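HI1317 (Haemophilus influenzae, PDB 1JOV) probably acts as a glucose-6-phosphate 1-epimerase, interconverting the alpha and beta anomers of D-glucose 6-phosphate. Local coordinates at residues Pro74-Trp79 / Gln146-Thr151; Val54-Glu59 / His150-Ile155. All coordinates share one frame; numbering follows the deposited sequence.

Overall arrangement
From the N terminus the chain first lays down the five-stranded sheet that ends at strand 41-47, then enters a long loop. That loop supplies Val54-Glu59, half of interaction 2, and runs on to the short strand 75-76, within Pro74-Trp79 of interaction 1. Both wait for strand 145-154, so the loop closed by interaction 1 is nested inside the one closed by interaction 2. The strand takes its partners in reverse order: 74-79 beside its first half, 54-59 beside its second. Segments 146-151 and 150-155 overlap at His-150, which works in interaction 1, and Thr-151, which works in interaction 2. Together they fasten the 41-47 to 75-76 connection along an edge of the seven-stranded sheet, next to the predicted catalytic His-150.

Interaction 1. Residues Pro74-Trp79 / Gln146-Thr151; sequences PICYPW and QAALHT
The amide N of Cys-76 gives its hydrogen to Ala-148 O at 2.8 Å, in the carbonyl plane, and Ala-148 N returns a more bent bond (137° at the hydrogen) to Cys-76 O. That same oxygen also takes a CA-H contact from Ala-147 CA at 3.0 Å. Two residues further along each strand, His-150 N meets Pro-74 O almost straight, at 173°. At the other end the cis peptide before Pro-78 turns the chain, and Pro-78 O accepts Gln-146 N from above the carbonyl plane. Gln-146 OE1 lies 3.3 Å from Trp-79 CA and takes its hydrogen bond from Phe-80 N.

Cys-76 and Ala-148 share one face, their CB atoms 4.0 Å apart, while Ile-75 and Leu-149 lie side by side on the other, CD1 touching CD2. With CG of His-150 anti to its backbone N (chi1 -169°), the imidazole swings beside Cys-76 SG, which is 3.8 Å from His-150 CB and meets the ring obliquely. Pro-74 CD sits against His-150 O. This antiparallel edge pairing, ending at an inverse gamma turn centred on His-150, borders the predicted active site of a galactose mutarotase-like beta-sandwich, where Glu-248 lies beside that histidine.

Interaction 2. Residues Val54-Glu59 / His150-Ile155; sequences VLWLSE and HTYFNI
Trp-56 brings CE3 and CZ3 of its indole up to CD2 of the Tyr-152 ring, with CE3 of the tryptophan 3.5 Å from CD2 of the tyrosine. The two planes are 21° apart but slid so far, with the six-membered rings 5.6 Å between centroids, that they barely overlap. CG of Trp-56 is anti to its backbone N (chi1 174°), which carries the indole across the strand between Tyr-152 and Asn-154. On the Asn-154 side, OD1 lies in the indole plane at the edge, 3.8 Å from Trp-56 CD1, while ND2 bonds to Asp-53 O. Ser-58 N sits over one indole face, offset toward the rim.

Two backbone bonds join the segments: Trp-56 N to Tyr-152 O at 2.9 Å, and Asn-154 N to Val-54 O, nearly straight at 178°. In both, the donor stands above the carbonyl plane, and the pairing amounts to a single bridge between Leu-55 and Phe-153. Leu-55 CD2 meets Thr-151 CG2 at 3.6 Å. Thr-151 CG2 in turn stands over one face of the Phe-153 ring, toward its rim, in a layer that Val-54 and Phe-153 extend onto Ile-213 and Ile-266.

The chemistry is therefore divided: apolar groups pack on the Leu-55 side, while the aromatic pair has its polar end, Tyr-152 OH, hydrogen-bonded to Arg-70. A sulfate near Tyr-152, probably from the crystallisation liquor, is at most consistent with a pocket that tolerates an anion.

Interaction 1. Residues Pro74-Trp79 / Gln146-Thr151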
ATOM      1  N   PRO A  74       3.310   1.183   0.535  1.00 15.57           N
ATOM      2  CA  PRO A  74       4.397   1.456   1.472  1.00 16.56           C
ATOM      3  C   PRO A  74       3.909   1.063   2.879  1.00 19.70           C
ATOM      4  O   PRO A  74       2.725   1.254   3.233  1.00 17.13           O
ATOM      5  CB  PRO A  74       4.556   3.003   1.502  1.00 19.12           C
ATOM      6  CG  PRO A  74       3.820   3.467   0.226  1.00 20.63           C
ATOM      7  CD  PRO A  74       2.690   2.369  -0.110  1.00 15.76           C
ATOM      8  N   ILE A  75       4.815   0.564   3.643  1.00 18.31           N
ATOM      9  CA  ILE A  75       4.579   0.197   5.042  1.00 15.23           C
ATOM     10  C   ILE A  75       5.046   1.325   5.941  1.00 17.44           C
ATOM     11  O   ILE A  75       6.279   1.592   5.914  1.00 17.71           O
ATOM     12  CB  ILE A  75       5.408  -1.107   5.349  1.00 19.27           C
ATOM     13  CG1 ILE A  75       5.115  -2.331   4.411  1.00 19.19           C
ATOM     14  CG2 ILE A  75       5.301  -1.531   6.845  1.00 19.80           C
ATOM     15  CD1 ILE A  75       3.700  -2.720   4.553  1.00 23.19           C
ATOM     16  N   CYS A  76       4.113   2.062   6.538  1.00 17.17           N
ATOM     17  CA  CYS A  76       4.531   3.132   7.477  1.00 14.99           C
ATOM     18  C   CYS A  76       4.657   2.528   8.863  1.00 18.51           C
ATOM     19  O   CYS A  76       3.654   1.968   9.339  1.00 18.52           O
ATOM     20  CB  CYS A  76       3.459   4.217   7.447  1.00 18.45           C
ATOM     21  SG  CYS A  76       3.070   4.746   5.758  1.00 22.27           S
ATOM     22  N   TYR A  77       5.812   2.605   9.472  1.00 18.44           N
ATOM     23  CA  TYR A  77       6.084   1.932  10.732  1.00 18.17           C
ATOM     24  C   TYR A  77       7.467   2.333  11.194  1.00 18.65           C
ATOM     25  O   TYR A  77       8.338   2.391  10.317  1.00 18.72           O
ATOM     26  CB  TYR A  77       6.054   0.404  10.450  1.00 16.21           C
ATOM     27  CG  TYR A  77       6.501  -0.420  11.597  1.00 17.63           C
ATOM     28  CD1 TYR A  77       5.617  -0.781  12.638  1.00 18.25           C
ATOM     29  CD2 TYR A  77       7.798  -0.910  11.653  1.00 22.57           C
ATOM     30  CE1 TYR A  77       6.063  -1.618  13.654  1.00 19.97           C
ATOM     31  CE2 TYR A  77       8.234  -1.685  12.650  1.00 18.22           C
ATOM     32  CZ  TYR A  77       7.353  -2.080  13.710  1.00 24.50           C
ATOM     33  OH  TYR A  77       7.794  -2.889  14.762  1.00 26.50           O
ATOM     34  N   PRO A  78       7.679   2.565  12.490  1.00 19.09           N
ATOM     35  CA  PRO A  78       6.709   2.418  13.605  1.00 17.96           C
ATOM     36  C   PRO A  78       6.006   3.694  14.036  1.00 19.08           C
ATOM     37  O   PRO A  78       5.441   3.749  15.138  1.00 20.37           O
ATOM     38  CB  PRO A  78       7.611   1.897  14.744  1.00 19.60           C
ATOM     39  CG  PRO A  78       8.972   2.710  14.538  1.00 20.13           C
ATOM     40  CD  PRO A  78       9.041   2.798  13.007  1.00 21.69           C
ATOM     41  N   TRP A  79       6.094   4.730  13.224  1.00 22.09           N
ATOM     42  CA  TRP A  79       5.345   5.952  13.467  1.00 23.22           C
ATOM     43  C   TRP A  79       4.710   6.324  12.135  1.00 19.53           C
ATOM     44  O   TRP A  79       5.222   5.943  11.079  1.00 19.91           O
ATOM     45  CB  TRP A  79       6.184   7.166  14.002  1.00 17.65           C
ATOM     46  CG  TRP A  79       7.290   7.726  13.126  1.00 22.80           C
ATOM     47  CD1 TRP A  79       7.238   8.795  12.219  1.00 22.20           C
ATOM     48  CD2 TRP A  79       8.647   7.316  13.190  1.00 20.39           C
ATOM     49  NE1 TRP A  79       8.499   9.003  11.711  1.00 25.50           N
ATOM     50  CE2 TRP A  79       9.376   8.120  12.298  1.00 27.70           C
ATOM     51  CE3 TRP A  79       9.346   6.333  13.935  1.00 18.74           C
ATOM     52  CZ2 TRP A  79      10.751   7.952  12.116  1.00 22.76           C
ATOM     53  CZ3 TRP A  79      10.682   6.161  13.710  1.00 33.47           C
ATOM     54  CH2 TRP A  79      11.378   6.976  12.828  1.00 24.51           C
ATOM     55  N   GLN A 146       2.742   2.569  15.772  1.00 19.02           N
ATOM     56  CA  GLN A 146       1.739   2.874  14.763  1.00 16.60           C
ATOM     57  C   GLN A 146       2.139   2.174  13.477  1.00 17.94           C
ATOM     58  O   GLN A 146       3.309   1.895  13.257  1.00 20.46           O
ATOM     59  CB  GLN A 146       1.732   4.363  14.494  1.00 20.95           C
ATOM     60  CG  GLN A 146       1.439   5.263  15.701  1.00 16.89           C
ATOM     61  CD  GLN A 146       1.556   6.734  15.293  1.00 20.24           C
ATOM     62  OE1 GLN A 146       2.684   7.212  14.999  1.00 23.37           O
ATOM     63  NE2 GLN A 146       0.456   7.485  15.394  1.00 28.40           N
ATOM     64  N   ALA A 147       1.155   1.873  12.622  1.00 19.38           N
ATOM     65  CA  ALA A 147       1.507   1.328  11.326  1.00 16.89           C
ATOM     66  C   ALA A 147       0.429   1.693  10.356  1.00 21.26           C
ATOM     67  O   ALA A 147      -0.744   2.018  10.714  1.00 19.87           O
ATOM     68  CB  ALA A 147       1.639  -0.153  11.435  1.00 18.80           C
ATOM     69  N   ALA A 148       0.734   1.638   9.081  1.00 18.81           N
ATOM     70  CA  ALA A 148      -0.259   1.913   8.060  1.00 17.12           C
ATOM     71  C   ALA A 148       0.209   1.273   6.779  1.00 19.16           C
ATOM     72  O   ALA A 148       1.397   1.261   6.467  1.00 20.34           O
ATOM     73  CB  ALA A 148      -0.471   3.407   7.855  1.00 18.38           C
ATOM     74  N   LEU A 149      -0.735   0.753   6.021  1.00 16.71           N
ATOM     75  CA  LEU A 149      -0.575   0.208   4.704  1.00 16.02           C
ATOM     76  C   LEU A 149      -1.055   1.336   3.821  1.00 23.71           C
ATOM     77  O   LEU A 149      -2.253   1.516   3.645  1.00 17.85           O
ATOM     78  CB  LEU A 149      -1.327  -1.091   4.487  1.00 15.11           C
ATOM     79  CG  LEU A 149      -1.271  -2.050   5.674  1.00 16.45           C
ATOM     80  CD1 LEU A 149      -2.298  -3.171   5.506  1.00 21.69           C
ATOM     81  CD2 LEU A 149       0.121  -2.623   5.835  1.00 18.92           C
ATOM     82  N   HIS A 150      -0.152   2.083   3.273  1.00 17.16           N
ATOM     83  CA  HIS A 150      -0.491   3.309   2.562  1.00 21.16           C
ATOM     84  C   HIS A 150      -0.803   3.118   1.074  1.00 22.98           C
ATOM     85  O   HIS A 150      -0.121   3.640   0.181  1.00 20.70           O
ATOM     86  CB  HIS A 150       0.683   4.196   2.821  1.00 19.20           C
ATOM     87  CG  HIS A 150       0.565   5.672   2.450  1.00 17.51           C
ATOM     88  ND1 HIS A 150       0.256   6.115   1.200  1.00 20.89           N
ATOM     89  CD2 HIS A 150       0.756   6.771   3.224  1.00 26.22           C
ATOM     90  CE1 HIS A 150       0.320   7.437   1.188  1.00 24.43           C
ATOM     91  NE2 HIS A 150       0.620   7.835   2.394  1.00 25.08           N
ATOM     92  N   THR A 151      -1.840   2.352   0.873  1.00 16.27           N
ATOM     93  CA  THR A 151      -2.139   1.851  -0.488  1.00 18.74           C
ATOM     94  C   THR A 151      -2.504   2.955  -1.511  1.00 18.79           C
ATOM     95  O   THR A 151      -3.410   3.751  -1.289  1.00 20.05           O
ATOM     96  CB  THR A 151      -3.301   0.824  -0.410  1.00 18.81           C
ATOM     97  OG1 THR A 151      -3.026  -0.113   0.661  1.00 19.60           O
ATOM     98  CG2 THR A 151      -3.468   0.003  -1.816  1.00 18.87           C
TER

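Interaction 2. Residues Val54-Glu59 / His150-Ile155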
ATOM      1  N   VAL A  54      -4.030  -2.783 -10.518  1.00 21.26           N
ATOM      2  CA  VAL A  54      -4.808  -2.304  -9.375  1.00 23.19           C
ATOM      3  C   VAL A  54      -4.094  -1.217  -8.603  1.00 18.18           C
ATOM      4  O   VAL A  54      -4.758  -0.330  -7.979  1.00 22.73           O
ATOM      5  CB  VAL A  54      -5.208  -3.450  -8.432  1.00 30.15           C
ATOM      6  CG1 VAL A  54      -5.875  -2.914  -7.207  1.00 24.75           C
ATOM      7  CG2 VAL A  54      -6.169  -4.380  -9.153  1.00 27.08           C
ATOM      8  N   LEU A  55      -2.740  -1.253  -8.593  1.00 18.95           N
ATOM      9  CA  LEU A  55      -1.999  -0.282  -7.819  1.00 18.85           C
ATOM     10  C   LEU A  55      -1.325   0.791  -8.700  1.00 16.70           C
ATOM     11  O   LEU A  55      -0.963   0.521  -9.876  1.00 19.90           O
ATOM     12  CB  LEU A  55      -0.907  -1.015  -7.060  1.00 21.21           C
ATOM     13  CG  LEU A  55      -1.475  -2.013  -6.046  1.00 21.03           C
ATOM     14  CD1 LEU A  55      -0.313  -2.754  -5.447  1.00 19.47           C
ATOM     15  CD2 LEU A  55      -2.225  -1.309  -4.925  1.00 21.08           C
ATOM     16  N   TRP A  56      -1.129   1.943  -8.139  1.00 20.44           N
ATOM     17  CA  TRP A  56      -0.438   2.967  -8.893  1.00 19.83           C
ATOM     18  C   TRP A  56       0.989   3.119  -8.445  1.00 22.30           C
ATOM     19  O   TRP A  56       1.328   3.051  -7.221  1.00 21.26           O
ATOM     20  CB  TRP A  56      -1.212   4.294  -8.692  1.00 21.37           C
ATOM     21  CG  TRP A  56      -0.591   5.527  -9.276  1.00 18.24           C
ATOM     22  CD1 TRP A  56      -0.925   6.093 -10.537  1.00 23.43           C
ATOM     23  CD2 TRP A  56       0.259   6.463  -8.637  1.00 25.89           C
ATOM     24  NE1 TRP A  56      -0.200   7.236 -10.733  1.00 25.19           N
ATOM     25  CE2 TRP A  56       0.518   7.510  -9.588  1.00 27.51           C
ATOM     26  CE3 TRP A  56       0.921   6.496  -7.423  1.00 20.48           C
ATOM     27  CZ2 TRP A  56       1.371   8.565  -9.306  1.00 26.02           C
ATOM     28  CZ3 TRP A  56       1.807   7.530  -7.135  1.00 26.04           C
ATOM     29  CH2 TRP A  56       1.986   8.591  -8.068  1.00 27.13           C
ATOM     30  N   LEU A  57       1.856   3.353  -9.424  1.00 19.00           N
ATOM     31  CA  LEU A  57       3.289   3.556  -9.172  1.00 19.29           C
ATOM     32  C   LEU A  57       3.665   4.812  -9.963  1.00 23.53           C
ATOM     33  O   LEU A  57       3.316   4.881 -11.151  1.00 27.11           O
ATOM     34  CB  LEU A  57       4.152   2.417  -9.682  1.00 19.59           C
ATOM     35  CG  LEU A  57       5.645   2.576  -9.561  1.00 21.19           C
ATOM     36  CD1 LEU A  57       6.047   2.694  -8.047  1.00 21.98           C
ATOM     37  CD2 LEU A  57       6.284   1.308 -10.157  1.00 28.26           C
ATOM     38  N   SER A  58       4.339   5.760  -9.316  1.00 23.64           N
ATOM     39  CA  SER A  58       4.736   7.025 -10.007  1.00 23.20           C
ATOM     40  C   SER A  58       5.537   6.762 -11.267  1.00 19.06           C
ATOM     41  O   SER A  58       6.452   5.919 -11.292  1.00 23.31           O
ATOM     42  CB  SER A  58       5.614   7.859  -9.104  1.00 34.95           C
ATOM     43  OG  SER A  58       6.127   8.951  -9.859  1.00 33.52           O
ATOM     44  N   GLU A  59       5.116   7.447 -12.342  1.00 22.98           N
ATOM     45  CA  GLU A  59       5.780   7.280 -13.631  1.00 28.02           C
ATOM     46  C   GLU A  59       7.184   7.879 -13.617  1.00 27.40           C
ATOM     47  O   GLU A  59       8.013   7.594 -14.494  1.00 33.28           O
ATOM     48  CB  GLU A  59       4.910   7.743 -14.818  1.00 28.79           C
ATOM     49  CG  GLU A  59       4.815   9.249 -14.982  1.00 36.26           C
ATOM     50  CD  GLU A  59       3.788   9.929 -14.095  1.00 41.74           C
ATOM     51  OE1 GLU A  59       3.280   9.317 -13.118  1.00 24.79           O
ATOM     52  OE2 GLU A  59       3.499  11.120 -14.356  1.00 33.72           O
ATOM     53  N   HIS A 150      -0.152   2.083   3.273  1.00 17.16           N
ATOM     54  CA  HIS A 150      -0.491   3.309   2.562  1.00 21.16           C
ATOM     55  C   HIS A 150      -0.803   3.118   1.074  1.00 22.98           C
ATOM     56  O   HIS A 150      -0.121   3.640   0.181  1.00 20.70           O
ATOM     57  CB  HIS A 150       0.683   4.196   2.821  1.00 19.20           C
ATOM     58  CG  HIS A 150       0.565   5.672   2.450  1.00 17.51           C
ATOM     59  ND1 HIS A 150       0.256   6.115   1.200  1.00 20.89           N
ATOM     60  CD2 HIS A 150       0.756   6.771   3.224  1.00 26.22           C
ATOM     61  CE1 HIS A 150       0.320   7.437   1.188  1.00 24.43           C
ATOM     62  NE2 HIS A 150       0.620   7.835   2.394  1.00 25.08           N
ATOM     63  N   THR A 151      -1.840   2.352   0.873  1.00 16.27           N
ATOM     64  CA  THR A 151      -2.139   1.851  -0.488  1.00 18.74           C
ATOM     65  C   THR A 151      -2.504   2.955  -1.511  1.00 18.79           C
ATOM     66  O   THR A 151      -3.410   3.751  -1.289  1.00 20.05           O
ATOM     67  CB  THR A 151      -3.301   0.824  -0.410  1.00 18.81           C
ATOM     68  OG1 THR A 151      -3.026  -0.113   0.661  1.00 19.60           O
ATOM     69  CG2 THR A 151      -3.468   0.003  -1.816  1.00 18.87           C
ATOM     70  N   TYR A 152      -1.752   2.905  -2.611  1.00 17.59           N
ATOM     71  CA  TYR A 152      -2.036   3.810  -3.751  1.00 16.53           C
ATOM     72  C   TYR A 152      -2.759   3.033  -4.792  1.00 18.84           C
ATOM     73  O   TYR A 152      -2.208   2.111  -5.473  1.00 19.39           O
ATOM     74  CB  TYR A 152      -0.754   4.415  -4.413  1.00 18.27           C
ATOM     75  CG  TYR A 152       0.094   5.301  -3.625  1.00 21.48           C
ATOM     76  CD1 TYR A 152       0.902   4.845  -2.573  1.00 22.16           C
ATOM     77  CD2 TYR A 152       0.246   6.619  -4.022  1.00 20.97           C
ATOM     78  CE1 TYR A 152       1.744   5.750  -1.847  1.00 20.83           C
ATOM     79  CE2 TYR A 152       1.050   7.493  -3.326  1.00 20.66           C
ATOM     80  CZ  TYR A 152       1.824   7.079  -2.275  1.00 25.04           C
ATOM     81  OH  TYR A 152       2.655   7.970  -1.625  1.00 22.60           O
ATOM     82  N   PHE A 153      -4.048   3.411  -4.945  1.00 18.96           N
ATOM     83  CA  PHE A 153      -4.880   2.695  -5.935  1.00 24.09           C
ATOM     84  C   PHE A 153      -4.847   3.423  -7.284  1.00 20.92           C
ATOM     85  O   PHE A 153      -4.721   4.647  -7.337  1.00 23.47           O
ATOM     86  CB  PHE A 153      -6.321   2.579  -5.485  1.00 25.94           C
ATOM     87  CG  PHE A 153      -6.469   1.768  -4.281  1.00 21.92           C
ATOM     88  CD1 PHE A 153      -6.469   0.399  -4.372  1.00 25.07           C
ATOM     89  CD2 PHE A 153      -6.570   2.384  -3.059  1.00 21.49           C
ATOM     90  CE1 PHE A 153      -6.570  -0.391  -3.177  1.00 18.85           C
ATOM     91  CE2 PHE A 153      -6.643   1.678  -1.940  1.00 20.52           C
ATOM     92  CZ  PHE A 153      -6.709   0.253  -1.963  1.00 20.95           C
ATOM     93  N   ASN A 154      -4.756   2.628  -8.345  1.00 21.05           N
ATOM     94  CA  ASN A 154      -4.650   3.111  -9.706  1.00 19.89           C
ATOM     95  C   ASN A 154      -6.109   3.357 -10.232  1.00 23.65           C
ATOM     96  O   ASN A 154      -6.928   2.422 -10.261  1.00 22.91           O
ATOM     97  CB  ASN A 154      -3.958   2.014 -10.549  1.00 23.20           C
ATOM     98  CG  ASN A 154      -3.599   2.453 -12.000  1.00 29.59           C
ATOM     99  OD1 ASN A 154      -3.213   3.591 -12.258  1.00 26.71           O
ATOM    100  ND2 ASN A 154      -3.669   1.494 -12.924  1.00 26.98           N
ATOM    101  N   ILE A 155      -6.358   4.556 -10.751  1.00 28.44           N
ATOM    102  CA  ILE A 155      -7.713   4.854 -11.231  1.00 32.74           C
ATOM    103  C   ILE A 155      -7.656   5.609 -12.563  1.00 29.73           C
ATOM    104  O   ILE A 155      -6.621   6.234 -12.863  1.00 27.15           O
ATOM    105  CB  ILE A 155      -8.432   5.716 -10.186  1.00 27.12           C
ATOM    106  CG1 ILE A 155      -7.569   6.904  -9.828  1.00 26.66           C
ATOM    107  CG2 ILE A 155      -8.830   4.922  -8.938  1.00 26.63           C
ATOM    108  CD1 ILE A 155      -8.237   8.040  -9.309  1.00 30.01           C
TER